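Local structure of tyrosine--tRNA ligase (Pyrococcus horikoshii, 2CYC) at residues 67-72 and 117-122; 72-77 and 123-128. The protein probably catalyses the attachment of tyrosine to its tRNA in two steps, activating the amino acid with ATP and then transferring it to the acceptor end. One frame throughout, in Å; residues are numbered along the deposited sequence.

Contact 1: residues 67-72 and 117-122; sequences KTRVFL and EFVLAS. With TYR (tyrosine), chain C.
Phe71 and Ala121 meet at the tightly packed end of two parallel strands, 69-72 and 117-120: ring atom CZ of Phe71 stands 3.5 Å from CB of Ala121. CG of Phe71, anti to the backbone N (chi1 -172°), starts the ring off beside the carbonyl carbon, and CD1 meets CG1 of Val119, while CE2 lies 3.6 Å from OH of the bound tyrosine. Parallel pairing runs from Glu117 N, which donates to Thr68 O, to Ala121 N, which donates to Leu72 O at 2.8 Å. On the sheet face of Val70 and Leu72, the side chains of Val70 and Phe118 point the same way, CB of Val70 3.5 Å from CE2 of Phe118, and CD1 of Leu120 touches CB of Leu72.

The other end is more polar and more open to solvent. NE and NH1 of Arg69 both donate to OE2 of Glu117, each at 2.9 Å, two hydrogen bonds of one salt bridge that arrive from the same face of a carboxylate turned 43° from the guanidinium. CG2 of Val119 covers a face of that guanidinium, and NH2 is hydrogen-bonded to OE1 of Gln179. Exposed Lys67 lays CE beside OE1 of Glu117, its NZ remaining 4.2 Å from that oxygen, beyond a salt bridge.

Strand 69-72 is sandwiched between strands 36-40 and 117-120 in the parallel part of the Rossmann-type catalytic sheet of class I synthetases; helices 48-63 and 87-108 pack on the face of Val70 and Leu72.

Contact 2: residues 72-77 and 123-128; sequences LADWHS and EILEKG. With TYR (tyrosine), chain C.
Trp75, in the first turn of helix 74-79, faces Leu125, near the end of helix 122-125, with their CA atoms 8.0 Å apart. Segment 72-77 leaves its strand through an inverse gamma turn centred on Ala73, which occupies the N-cap position; Ala73 O accepts from both N and OG of Ser77, on opposite faces of its carbonyl plane. In segment 123-128 the backbone leaves helical geometry at Glu126, and Lys127 stands at the N-cap position of the next helix.

The side chains of Trp75 and Leu125 run antiparallel alongside one another. With CG of Trp75 anti to the carbonyl carbon (chi1 -74°), that atom lies close to CD1 of Leu125, which also tucks in 3.4 Å from CB of Trp75. CB of Leu125 sits over the six-membered ring of the indole, 3.8 Å from its centroid and 13° off the normal, a CH-pi contact. Its CD1 methyl also reaches CE1 of His76, at 4.0 Å. CE2 of the bound tyrosine stands over one face of the imidazole, toward its rim, 3.4 Å from CD2 of His76, the two rings steeply inclined; NE2 makes a weak hydrogen bond to Asp175, which binds the ligand. CB of Ala73 comes 3.5 Å from the ligand's CD2. At the indole edge, a water in the ring plane accepts from NE1 of Trp75 at 3.0 Å and donates to OE2 of Glu126. An alanine in place of Trp75 would probably open a gap beside Leu125 and leave the water without its indole donor. Trp131 and, from the second subunit, Gln132 also pack on Trp75.

Direct contact between the segments is therefore apolar: Leu125 packs against both Trp75 and the pocket residue His76, and the polar link is left to one water on the side of exposed Glu126.

How the contacts relate
From the N terminus, the chain runs through 67-72 straight into 72-77, the two sharing Leu72, then through helix 87-108 to 117-122 and on into 123-128. Contact 1 closes a loop that is largely helical by pairing its two strands. Contact 2 closes a second, beginning and ending further along, so the two cross rather than nest. Together they join two successive strand-helix units side by side, first by their strands and then by the helices that follow. At the junction, Asp74 OD2 is 2.7 Å from Ser122 OG, a probable hydrogen bond. Both contacts border the bound tyrosine, contact 1 through Phe71 and contact 2 through Ala73 and His76.

Contact 1: residues 67-72 and 117-122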
ATOM      1  N   LYS A  67      16.458  13.458  21.254  1.00 17.87           N
ATOM      2  CA  LYS A  67      15.231  14.233  21.032  1.00 19.17           C
ATOM      3  C   LYS A  67      14.065  13.247  20.934  1.00 14.13           C
ATOM      4  O   LYS A  67      14.013  12.419  20.024  1.00 22.79           O
ATOM      5  CB  LYS A  67      15.333  15.043  19.734  1.00 25.97           C
ATOM      6  CG  LYS A  67      14.189  16.036  19.522  1.00 37.16           C
ATOM      7  CD  LYS A  67      14.211  17.165  20.561  1.00 39.08           C
ATOM      8  CE  LYS A  67      13.119  18.203  20.292  1.00 46.06           C
ATOM      9  NZ  LYS A  67      12.906  19.131  21.451  1.00 45.24           N
ATOM     10  N   THR A  68      13.132  13.360  21.866  1.00 15.88           N
ATOM     11  CA  THR A  68      11.998  12.458  21.954  1.00 17.51           C
ATOM     12  C   THR A  68      10.702  12.936  21.313  1.00 21.00           C
ATOM     13  O   THR A  68      10.386  14.134  21.312  1.00 17.84           O
ATOM     14  CB  THR A  68      11.738  12.099  23.433  1.00 19.26           C
ATOM     15  OG1 THR A  68      11.405  13.283  24.179  1.00 17.81           O
ATOM     16  CG2 THR A  68      12.999  11.467  24.034  1.00 15.50           C
ATOM     17  N   ARG A  69       9.940  11.980  20.786  1.00 17.72           N
ATOM     18  CA  ARG A  69       8.678  12.295  20.114  1.00 15.75           C
ATOM     19  C   ARG A  69       7.614  11.223  20.287  1.00 17.16           C
ATOM     20  O   ARG A  69       7.911  10.028  20.206  1.00 18.47           O
ATOM     21  CB  ARG A  69       8.931  12.493  18.610  1.00 17.37           C
ATOM     22  CG  ARG A  69       7.663  12.641  17.752  1.00 16.48           C
ATOM     23  CD  ARG A  69       8.021  12.787  16.284  1.00 12.57           C
ATOM     24  NE  ARG A  69       8.961  13.887  16.071  1.00 21.82           N
ATOM     25  CZ  ARG A  69       9.433  14.259  14.880  1.00 20.89           C
ATOM     26  NH1 ARG A  69      10.287  15.270  14.794  1.00 17.70           N
ATOM     27  NH2 ARG A  69       9.052  13.629  13.776  1.00 15.42           N
ATOM     28  N   VAL A  70       6.378  11.659  20.529  1.00 15.48           N
ATOM     29  CA  VAL A  70       5.233  10.755  20.654  1.00 15.77           C
ATOM     30  C   VAL A  70       4.479  10.922  19.328  1.00 19.52           C
ATOM     31  O   VAL A  70       4.107  12.036  18.947  1.00 18.40           O
ATOM     32  CB  VAL A  70       4.308  11.147  21.833  1.00 19.33           C
ATOM     33  CG1 VAL A  70       2.963  10.418  21.716  1.00 13.91           C
ATOM     34  CG2 VAL A  70       4.987  10.807  23.161  1.00 12.76           C
ATOM     35  N   PHE A  71       4.285   9.806  18.632  1.00 19.27           N
ATOM     36  CA  PHE A  71       3.624   9.749  17.330  1.00 15.16           C
ATOM     37  C   PHE A  71       2.211   9.173  17.509  1.00 19.08           C
ATOM     38  O   PHE A  71       2.055   8.007  17.894  1.00 16.62           O
ATOM     39  CB  PHE A  71       4.467   8.845  16.418  1.00 15.16           C
ATOM     40  CG  PHE A  71       4.042   8.824  14.973  1.00 17.29           C
ATOM     41  CD1 PHE A  71       4.324   9.900  14.129  1.00 15.27           C
ATOM     42  CD2 PHE A  71       3.446   7.682  14.430  1.00 15.54           C
ATOM     43  CE1 PHE A  71       4.030   9.839  12.764  1.00 15.89           C
ATOM     44  CE2 PHE A  71       3.143   7.606  13.062  1.00 17.92           C
ATOM     45  CZ  PHE A  71       3.441   8.691  12.228  1.00 21.93           C
ATOM     46  N   LEU A  72       1.196   9.997  17.233  1.00 16.13           N
ATOM     47  CA  LEU A  72      -0.207   9.599  17.365  1.00 20.41           C
ATOM     48  C   LEU A  72      -0.634   9.041  16.002  1.00 20.71           C
ATOM     49  O   LEU A  72      -0.895   9.794  15.054  1.00 21.78           O
ATOM     50  CB  LEU A  72      -1.045  10.823  17.757  1.00 16.76           C
ATOM     51  CG  LEU A  72      -0.465  11.634  18.928  1.00 24.48           C
ATOM     52  CD1 LEU A  72      -1.073  13.039  18.982  1.00 20.85           C
ATOM     53  CD2 LEU A  72      -0.708  10.894  20.231  1.00 17.15           C
ATOM     54  N   GLU A 117       8.241  16.066  21.576  1.00 19.17           N
ATOM     55  CA  GLU A 117       7.518  16.458  20.372  1.00 23.49           C
ATOM     56  C   GLU A 117       6.284  15.562  20.254  1.00 27.10           C
ATOM     57  O   GLU A 117       6.351  14.361  20.548  1.00 23.36           O
ATOM     58  CB  GLU A 117       8.406  16.270  19.127  1.00 19.34           C
ATOM     59  CG  GLU A 117       9.620  17.194  19.103  1.00 24.83           C
ATOM     60  CD  GLU A 117      10.665  16.788  18.077  1.00 29.75           C
ATOM     61  OE1 GLU A 117      11.525  17.633  17.750  1.00 31.74           O
ATOM     62  OE2 GLU A 117      10.641  15.627  17.608  1.00 25.84           O
ATOM     63  N   PHE A 118       5.158  16.155  19.862  1.00 21.66           N
ATOM     64  CA  PHE A 118       3.927  15.410  19.661  1.00 22.80           C
ATOM     65  C   PHE A 118       3.515  15.620  18.203  1.00 22.57           C
ATOM     66  O   PHE A 118       3.303  16.747  17.761  1.00 22.78           O
ATOM     67  CB  PHE A 118       2.830  15.877  20.628  1.00 21.68           C
ATOM     68  CG  PHE A 118       2.985  15.324  22.018  1.00 26.19           C
ATOM     69  CD1 PHE A 118       3.843  15.931  22.935  1.00 23.97           C
ATOM     70  CD2 PHE A 118       2.317  14.158  22.392  1.00 20.78           C
ATOM     71  CE1 PHE A 118       4.038  15.381  24.200  1.00 26.81           C
ATOM     72  CE2 PHE A 118       2.500  13.597  23.656  1.00 23.82           C
ATOM     73  CZ  PHE A 118       3.361  14.205  24.562  1.00 24.59           C
ATOM     74  N   VAL A 119       3.419  14.523  17.462  1.00 19.44           N
ATOM     75  CA  VAL A 119       3.080  14.563  16.040  1.00 16.73           C
ATOM     76  C   VAL A 119       1.871  13.692  15.697  1.00 20.91           C
ATOM     77  O   VAL A 119       1.846  12.501  16.006  1.00 21.11           O
ATOM     78  CB  VAL A 119       4.298  14.083  15.194  1.00 17.75           C
ATOM     79  CG1 VAL A 119       3.901  13.864  13.749  1.00 17.90           C
ATOM     80  CG2 VAL A 119       5.429  15.111  15.274  1.00 24.57           C
ATOM     81  N   LEU A 120       0.862  14.292  15.074  1.00 23.17           N
ATOM     82  CA  LEU A 120      -0.314  13.546  14.639  1.00 20.48           C
ATOM     83  C   LEU A 120       0.140  12.923  13.313  1.00 18.62           C
ATOM     84  O   LEU A 120       0.575  13.648  12.420  1.00 19.61           O
ATOM     85  CB  LEU A 120      -1.488  14.505  14.407  1.00 21.22           C
ATOM     86  CG  LEU A 120      -2.853  13.868  14.114  1.00 29.04           C
ATOM     87  CD1 LEU A 120      -3.231  12.922  15.252  1.00 21.13           C
ATOM     88  CD2 LEU A 120      -3.913  14.955  13.943  1.00 23.05           C
ATOM     89  N   ALA A 121       0.048  11.601  13.174  1.00 16.31           N
ATOM     90  CA  ALA A 121       0.515  10.934  11.944  1.00 19.30           C
ATOM     91  C   ALA A 121       0.081  11.609  10.650  1.00 17.60           C
ATOM     92  O   ALA A 121       0.887  11.771   9.732  1.00 18.15           O
ATOM     93  CB  ALA A 121       0.076   9.455  11.922  1.00 14.09           C
ATOM     94  N   SER A 122      -1.184  12.000  10.568  1.00 17.18           N
ATOM     95  CA  SER A 122      -1.676  12.632   9.349  1.00 16.02           C
ATOM     96  C   SER A 122      -0.848  13.848   8.913  1.00 19.92           C
ATOM     97  O   SER A 122      -0.888  14.234   7.743  1.00 21.63           O
ATOM     98  CB  SER A 122      -3.160  13.004   9.506  1.00 17.16           C
ATOM     99  OG  SER A 122      -3.391  13.726  10.698  1.00 21.35           O
TER
HETATM  100  N   TYR C 701       1.701  -0.503  15.690  1.00 14.73           N
HETATM  101  CA  TYR C 701       1.754   0.316  16.938  1.00 22.87           C
HETATM  102  C   TYR C 701       0.828  -0.272  18.002  1.00 25.66           C
HETATM  103  O   TYR C 701       0.053  -1.194  17.667  1.00 26.49           O
HETATM  104  CB  TYR C 701       1.348   1.767  16.636  1.00 14.73           C
HETATM  105  CG  TYR C 701       2.304   2.481  15.700  1.00 17.44           C
HETATM  106  CD1 TYR C 701       3.641   2.671  16.048  1.00 14.90           C
HETATM  107  CD2 TYR C 701       1.871   2.970  14.465  1.00 17.69           C
HETATM  108  CE1 TYR C 701       4.531   3.329  15.181  1.00 16.73           C
HETATM  109  CE2 TYR C 701       2.742   3.633  13.601  1.00 16.39           C
HETATM  110  CZ  TYR C 701       4.069   3.806  13.959  1.00 16.40           C
HETATM  111  OH  TYR C 701       4.930   4.453  13.089  1.00 16.00           O
HETATM  112  OXT TYR C 701       0.884   0.200  19.154  1.00 26.11           O

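Contact 2: residues 72-77 and 123-128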
ATOM      1  N   LEU A  72       1.196   9.997  17.233  1.00 16.13           N
ATOM      2  CA  LEU A  72      -0.207   9.599  17.365  1.00 20.41           C
ATOM      3  C   LEU A  72      -0.634   9.041  16.002  1.00 20.71           C
ATOM      4  O   LEU A  72      -0.895   9.794  15.054  1.00 21.78           O
ATOM      5  CB  LEU A  72      -1.045  10.823  17.757  1.00 16.76           C
ATOM      6  CG  LEU A  72      -0.465  11.634  18.928  1.00 24.48           C
ATOM      7  CD1 LEU A  72      -1.073  13.039  18.982  1.00 20.85           C
ATOM      8  CD2 LEU A  72      -0.708  10.894  20.231  1.00 17.15           C
ATOM      9  N   ALA A  73      -0.694   7.715  15.917  1.00 18.73           N
ATOM     10  CA  ALA A  73      -1.005   7.022  14.661  1.00 21.44           C
ATOM     11  C   ALA A  73      -2.481   7.001  14.277  1.00 21.32           C
ATOM     12  O   ALA A  73      -3.121   5.943  14.352  1.00 18.68           O
ATOM     13  CB  ALA A  73      -0.456   5.591  14.734  1.00 17.55           C
ATOM     14  N   ASP A  74      -3.007   8.148  13.827  1.00 17.86           N
ATOM     15  CA  ASP A  74      -4.424   8.233  13.484  1.00 18.92           C
ATOM     16  C   ASP A  74      -4.898   7.394  12.295  1.00 19.10           C
ATOM     17  O   ASP A  74      -5.798   6.567  12.467  1.00 19.32           O
ATOM     18  CB  ASP A  74      -4.887   9.711  13.352  1.00 16.76           C
ATOM     19  CG  ASP A  74      -4.053  10.542  12.370  1.00 22.69           C
ATOM     20  OD1 ASP A  74      -3.014  10.069  11.853  1.00 23.42           O
ATOM     21  OD2 ASP A  74      -4.454  11.704  12.129  1.00 21.35           O
ATOM     22  N   TRP A  75      -4.313   7.576  11.108  1.00 16.17           N
ATOM     23  CA  TRP A  75      -4.738   6.777   9.952  1.00 18.09           C
ATOM     24  C   TRP A  75      -4.519   5.298  10.241  1.00 20.37           C
ATOM     25  O   TRP A  75      -5.315   4.451   9.822  1.00 22.28           O
ATOM     26  CB  TRP A  75      -3.965   7.152   8.679  1.00 13.15           C
ATOM     27  CG  TRP A  75      -4.370   8.453   8.066  1.00 14.48           C
ATOM     28  CD1 TRP A  75      -4.989   9.505   8.696  1.00 20.67           C
ATOM     29  CD2 TRP A  75      -4.096   8.893   6.729  1.00 15.12           C
ATOM     30  NE1 TRP A  75      -5.106  10.570   7.832  1.00 25.31           N
ATOM     31  CE2 TRP A  75      -4.568  10.226   6.620  1.00 19.85           C
ATOM     32  CE3 TRP A  75      -3.490   8.296   5.612  1.00 17.34           C
ATOM     33  CZ2 TRP A  75      -4.452  10.972   5.437  1.00 19.98           C
ATOM     34  CZ3 TRP A  75      -3.372   9.039   4.431  1.00 17.86           C
ATOM     35  CH2 TRP A  75      -3.854  10.365   4.356  1.00 24.37           C
ATOM     36  N   HIS A  76      -3.440   4.988  10.956  1.00 17.96           N
ATOM     37  CA  HIS A  76      -3.131   3.600  11.296  1.00 20.42           C
ATOM     38  C   HIS A  76      -4.280   3.010  12.114  1.00 19.38           C
ATOM     39  O   HIS A  76      -4.705   1.887  11.869  1.00 20.39           O
ATOM     40  CB  HIS A  76      -1.835   3.497  12.120  1.00 20.00           C
ATOM     41  CG  HIS A  76      -0.651   4.159  11.488  1.00 22.35           C
ATOM     42  ND1 HIS A  76      -0.535   5.529  11.374  1.00 17.33           N
ATOM     43  CD2 HIS A  76       0.496   3.640  10.985  1.00 15.95           C
ATOM     44  CE1 HIS A  76       0.635   5.825  10.833  1.00 19.40           C
ATOM     45  NE2 HIS A  76       1.280   4.696  10.588  1.00 15.84           N
ATOM     46  N   SER A  77      -4.764   3.771  13.090  1.00 17.85           N
ATOM     47  CA  SER A  77      -5.862   3.325  13.947  1.00 20.53           C
ATOM     48  C   SER A  77      -7.148   3.190  13.141  1.00 21.35           C
ATOM     49  O   SER A  77      -7.966   2.310  13.402  1.00 18.59           O
ATOM     50  CB  SER A  77      -6.075   4.317  15.098  1.00 16.61           C
ATOM     51  OG  SER A  77      -4.902   4.445  15.878  1.00 20.79           O
ATOM     52  N   GLU A 123      -0.091  14.438   9.840  1.00 19.49           N
ATOM     53  CA  GLU A 123       0.756  15.578   9.505  1.00 20.74           C
ATOM     54  C   GLU A 123       1.747  15.141   8.424  1.00 25.09           C
ATOM     55  O   GLU A 123       2.083  15.924   7.532  1.00 21.52           O
ATOM     56  CB  GLU A 123       1.539  16.074  10.735  1.00 22.87           C
ATOM     57  CG  GLU A 123       0.686  16.562  11.916  1.00 34.82           C
ATOM     58  CD  GLU A 123       1.530  16.984  13.130  1.00 36.76           C
ATOM     59  OE1 GLU A 123       0.987  17.040  14.262  1.00 26.94           O
ATOM     60  OE2 GLU A 123       2.737  17.267  12.947  1.00 41.39           O
ATOM     61  N   ILE A 124       2.231  13.900   8.499  1.00 18.24           N
ATOM     62  CA  ILE A 124       3.156  13.439   7.468  1.00 18.97           C
ATOM     63  C   ILE A 124       2.447  12.595   6.412  1.00 16.05           C
ATOM     64  O   ILE A 124       2.846  12.606   5.252  1.00 22.71           O
ATOM     65  CB  ILE A 124       4.360  12.621   8.048  1.00 18.16           C
ATOM     66  CG1 ILE A 124       3.883  11.291   8.639  1.00 21.95           C
ATOM     67  CG2 ILE A 124       5.088  13.445   9.113  1.00 19.83           C
ATOM     68  CD1 ILE A 124       5.035  10.383   9.117  1.00 18.01           C
ATOM     69  N   LEU A 125       1.392  11.875   6.790  1.00 17.96           N
ATOM     70  CA  LEU A 125       0.685  11.027   5.817  1.00 19.63           C
ATOM     71  C   LEU A 125      -0.016  11.836   4.717  1.00 21.77           C
ATOM     72  O   LEU A 125      -0.293  11.323   3.632  1.00 20.80           O
ATOM     73  CB  LEU A 125      -0.325  10.114   6.528  1.00 16.13           C
ATOM     74  CG  LEU A 125       0.212   9.347   7.742  1.00 26.01           C
ATOM     75  CD1 LEU A 125      -0.911   8.516   8.383  1.00 21.66           C
ATOM     76  CD2 LEU A 125       1.366   8.453   7.313  1.00 23.16           C
ATOM     77  N   GLU A 126      -0.291  13.104   5.002  1.00 22.56           N
ATOM     78  CA  GLU A 126      -0.927  13.990   4.030  1.00 29.09           C
ATOM     79  C   GLU A 126       0.090  14.473   2.997  1.00 28.12           C
ATOM     80  O   GLU A 126      -0.198  15.342   2.181  1.00 27.52           O
ATOM     81  CB  GLU A 126      -1.580  15.184   4.750  1.00 25.03           C
ATOM     82  CG  GLU A 126      -2.967  14.846   5.296  1.00 29.62           C
ATOM     83  CD  GLU A 126      -3.469  15.820   6.350  1.00 38.08           C
ATOM     84  OE1 GLU A 126      -2.977  16.972   6.397  1.00 36.22           O
ATOM     85  OE2 GLU A 126      -4.370  15.425   7.127  1.00 41.97           O
ATOM     86  N   LYS A 127       1.284  13.894   3.025  1.00 27.66           N
ATOM     87  CA  LYS A 127       2.321  14.273   2.073  1.00 28.53           C
ATOM     88  C   LYS A 127       2.629  13.131   1.107  1.00 29.02           C
ATOM     89  O   LYS A 127       2.970  12.030   1.529  1.00 27.05           O
ATOM     90  CB  LYS A 127       3.582  14.687   2.829  1.00 32.57           C
ATOM     91  CG  LYS A 127       3.390  15.955   3.633  1.00 38.59           C
ATOM     92  CD  LYS A 127       4.654  16.349   4.364  1.00 48.39           C
ATOM     93  CE  LYS A 127       4.617  17.821   4.731  1.00 59.74           C
ATOM     94  NZ  LYS A 127       3.348  18.195   5.427  1.00 67.21           N
ATOM     95  N   GLY A 128       2.502  13.401  -0.189  1.00 25.52           N
ATOM     96  CA  GLY A 128       2.769  12.382  -1.187  1.00 21.84           C
ATOM     97  C   GLY A 128       4.190  11.834  -1.198  1.00 25.85           C
ATOM     98  O   GLY A 128       4.396  10.675  -1.558  1.00 21.38           O
TER
HETATM   99  N   TYR C 701       1.701  -0.503  15.690  1.00 14.73           N
HETATM  100  CA  TYR C 701       1.754   0.316  16.938  1.00 22.87           C
HETATM  101  C   TYR C 701       0.828  -0.272  18.002  1.00 25.66           C
HETATM  102  O   TYR C 701       0.053  -1.194  17.667  1.00 26.49           O
HETATM  103  CB  TYR C 701       1.348   1.767  16.636  1.00 14.73           C
HETATM  104  CG  TYR C 701       2.304   2.481  15.700  1.00 17.44           C
HETATM  105  CD1 TYR C 701       3.641   2.671  16.048  1.00 14.90           C
HETATM  106  CD2 TYR C 701       1.871   2.970  14.465  1.00 17.69           C
HETATM  107  CE1 TYR C 701       4.531   3.329  15.181  1.00 16.73           C
HETATM  108  CE2 TYR C 701       2.742   3.633  13.601  1.00 16.39           C
HETATM  109  CZ  TYR C 701       4.069   3.806  13.959  1.00 16.40           C
HETATM  110  OH  TYR C 701       4.930   4.453  13.089  1.00 16.00           O
HETATM  111  OXT TYR C 701       0.884   0.200  19.154  1.00 26.11           O
HETATM  112  O   HOH W   1      -6.376  13.248   7.989  1.00 31.94           O